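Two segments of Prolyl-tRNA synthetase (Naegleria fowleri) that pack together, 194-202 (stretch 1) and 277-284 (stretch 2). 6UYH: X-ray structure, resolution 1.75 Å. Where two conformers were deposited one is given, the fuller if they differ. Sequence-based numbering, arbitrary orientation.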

# COMPACT_ATOMS: atom_id res chain seq x y z
N VAL A 194 -14.05 12.42 -3.06
CA VAL A 194 -13.83 11.34 -2.10
C VAL A 194 -14.80 11.48 -0.93
O VAL A 194 -15.51 10.54 -0.57
CB VAL A 194 -12.37 11.33 -1.60
CG1 VAL A 194 -12.24 10.35 -0.40
CG2 VAL A 194 -11.40 10.92 -2.73
N TYR A 195 -14.83 12.66 -0.31
CA TYR A 195 -15.70 12.83 0.84
C TYR A 195 -17.17 12.66 0.46
O TYR A 195 -17.90 11.91 1.12
CB TYR A 195 -15.46 14.20 1.47
CG TYR A 195 -14.32 14.18 2.44
CD1 TYR A 195 -13.08 14.74 2.11
CD2 TYR A 195 -14.46 13.58 3.69
CE1 TYR A 195 -12.02 14.72 3.02
CE2 TYR A 195 -13.42 13.55 4.60
CZ TYR A 195 -12.20 14.12 4.26
OH TYR A 195 -11.17 14.08 5.18
N GLU A 196 -17.61 13.31 -0.62
CA GLU A 196 -19.05 13.34 -0.90
C GLU A 196 -19.52 12.06 -1.59
O GLU A 196 -20.54 11.48 -1.19
CB GLU A 196 -19.40 14.58 -1.72
CG GLU A 196 -19.15 15.89 -0.91
CD GLU A 196 -19.99 17.07 -1.34
OE1 GLU A 196 -20.77 16.95 -2.31
OE2 GLU A 196 -19.87 18.13 -0.70
N GLU A 197 -18.79 11.59 -2.61
CA GLU A 197 -19.26 10.46 -3.40
C GLU A 197 -18.94 9.11 -2.75
O GLU A 197 -19.69 8.15 -2.94
CB GLU A 197 -18.68 10.51 -4.81
CG GLU A 197 -19.19 11.69 -5.64
CD GLU A 197 -18.51 11.83 -7.00
OE1 GLU A 197 -18.53 12.95 -7.55
OE2 GLU A 197 -17.95 10.83 -7.52
N LEU A 198 -17.85 8.99 -1.99
CA LEU A 198 -17.52 7.75 -1.31
C LEU A 198 -18.00 7.72 0.14
O LEU A 198 -18.59 6.72 0.58
CB LEU A 198 -16.01 7.49 -1.35
CG LEU A 198 -15.40 7.17 -2.71
CD1 LEU A 198 -13.92 6.86 -2.57
CD2 LEU A 198 -16.15 6.00 -3.34
N LEU A 199 -17.74 8.78 0.89
CA LEU A 199 -17.98 8.81 2.34
C LEU A 199 -19.28 9.51 2.73
O LEU A 199 -19.62 9.51 3.92
CB LEU A 199 -16.80 9.50 3.05
CG LEU A 199 -15.43 8.91 2.69
CD1 LEU A 199 -14.31 9.65 3.41
CD2 LEU A 199 -15.35 7.41 2.98
N ALA A 200 -20.00 10.10 1.77
CA ALA A 200 -21.24 10.84 2.01
C ALA A 200 -21.05 11.95 3.05
O ALA A 200 -21.94 12.23 3.85
CB ALA A 200 -22.38 9.89 2.42
N VAL A 201 -19.89 12.59 3.03
CA VAL A 201 -19.57 13.69 3.94
C VAL A 201 -19.51 14.98 3.13
O VAL A 201 -18.73 15.06 2.17
CB VAL A 201 -18.24 13.46 4.68
CG1 VAL A 201 -17.83 14.74 5.41
CG2 VAL A 201 -18.36 12.29 5.66
N PRO A 202 -20.26 16.02 3.50
CA PRO A 202 -20.20 17.27 2.74
C PRO A 202 -18.96 18.08 3.12
O PRO A 202 -18.45 17.99 4.24
CB PRO A 202 -21.48 17.99 3.16
CG PRO A 202 -21.69 17.54 4.58
CD PRO A 202 -21.24 16.08 4.59
N GLY A 277 -12.07 8.78 10.26
CA GLY A 277 -12.59 9.37 11.49
C GLY A 277 -13.74 10.32 11.22
O GLY A 277 -14.75 10.30 11.93
N VAL A 278 -13.60 11.16 10.20
CA VAL A 278 -14.68 12.07 9.83
C VAL A 278 -15.93 11.29 9.48
O VAL A 278 -17.03 11.58 9.97
CB VAL A 278 -14.24 12.98 8.67
CG1 VAL A 278 -15.42 13.86 8.23
CG2 VAL A 278 -13.08 13.86 9.10
N MET A 279 -15.77 10.26 8.65
CA MET A 279 -16.89 9.41 8.24
C MET A 279 -17.64 8.88 9.44
O MET A 279 -18.88 8.94 9.50
CB MET A 279 -16.35 8.26 7.38
CG MET A 279 -17.44 7.32 6.84
SD MET A 279 -16.70 5.81 6.16
CE MET A 279 -16.18 4.95 7.65
N ILE A 280 -16.91 8.36 10.43
CA ILE A 280 -17.53 7.76 11.60
C ILE A 280 -18.18 8.82 12.49
O ILE A 280 -19.32 8.66 12.94
CB ILE A 280 -16.49 6.94 12.38
CG1 ILE A 280 -15.99 5.79 11.50
CG2 ILE A 280 -17.08 6.47 13.71
CD1 ILE A 280 -14.81 5.03 12.12
N MET A 281 -17.48 9.93 12.75
CA MET A 281 -18.05 10.97 13.61
C MET A 281 -19.29 11.59 12.98
O MET A 281 -20.21 12.00 13.71
CB MET A 281 -17.02 12.06 13.91
CG MET A 281 -15.92 11.61 14.86
SD MET A 281 -14.72 12.95 15.14
CE MET A 281 -13.64 12.14 16.32
N VAL A 282 -19.33 11.70 11.65
CA VAL A 282 -20.49 12.30 11.00
C VAL A 282 -21.68 11.33 11.02
O VAL A 282 -22.79 11.70 11.42
CB VAL A 282 -20.14 12.75 9.56
CG1 VAL A 282 -21.41 13.17 8.81
CG2 VAL A 282 -19.14 13.91 9.58
N HIS A 283 -21.46 10.07 10.63
CA HIS A 283 -22.57 9.16 10.34
C HIS A 283 -22.90 8.17 11.45
O HIS A 283 -24.01 7.63 11.45
CB HIS A 283 -22.29 8.34 9.08
CG HIS A 283 -22.14 9.16 7.84
ND1 HIS A 283 -23.10 10.05 7.42
CD2 HIS A 283 -21.17 9.18 6.90
CE1 HIS A 283 -22.71 10.61 6.29
NE2 HIS A 283 -21.54 10.10 5.95
N GLY A 284 -21.98 7.87 12.37
CA GLY A 284 -22.28 6.90 13.41
C GLY A 284 -23.44 7.34 14.29
O GLY A 284 -23.73 8.53 14.43

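Stretch 1 is the last part of a helix and the turn that follows it; stretch 2 continues a helix that began earlier in the chain, through His283, and leaves helical geometry at Gly284. The backbones come closest where the CA atoms of Leu199 and Met279 lie 6.0 Å apart, so the helix of stretch 2 packs mainly against the segment where stretch 1 is unwinding. Its contacting residues, Val278, Met279, Val282 and His283, follow the three- and four-residue spacing that places side chains along one side of a helix.

Val194 makes no contact across the interface, but its carbonyl oxygen shapes the chain that does. Val194 O accepts from Leu198 N at 3.1 Å and from Leu199 N at 3.2 Å, the second bond closing a wider pi-type turn. Tyr195 is the first residue to touch stretch 2. Its CA-to-CB bond points sideways, yet the long aromatic side chain brings its end nearer, and Tyr195 CE2 lies 4.2 Å from Val278 CG1. The ring offers carbon surface to the valine, while the hydroxyl is hydrogen-bonded elsewhere in the structure, so this buried polar group is satisfied. Glu196, Glu197 and Leu198 are out of reach of stretch 2.

Leu199 contributes in two ways. Its side chain, in the m,t rotamer, places Leu199 CD2 3.8 Å from Met279 SD, an apolar contact to which the soft, polarizable sulfur is well suited. Leu199 O accepts a hydrogen bond from His283 NE2 at 2.9 Å, with an N-H...O angle of 139°. The oxygen sits at the edge of the imidazole, near its plane, where a ring nitrogen can direct its hydrogen. Histidine thus supplies a side-chain donor to a backbone acceptor near the end of a helix.

Ala200 is the first residue to leave helical phi/psi, with a positive phi of 55°. Its small side chain lies close to the imidazole, Ala200 CB being 3.6 Å from His283 NE2, and Ala200 O is 3.0 Å from that same nitrogen. The turn is held from within by Val201 N, which donates to Tyr195 O at 2.8 Å.

Val201 then uses its branched side chain to meet several neighbors. Val201 CG1 packs 3.8 Å from Val278 CG1, and Val201 CG2 lies 4.3 Å from Val282 CG2 and 3.9 Å from His283 NE2. A compact, beta-branched residue suits this place: its two methyl groups together fill the space against Val278 and Val282. Beyond it, Pro202 makes no close contact.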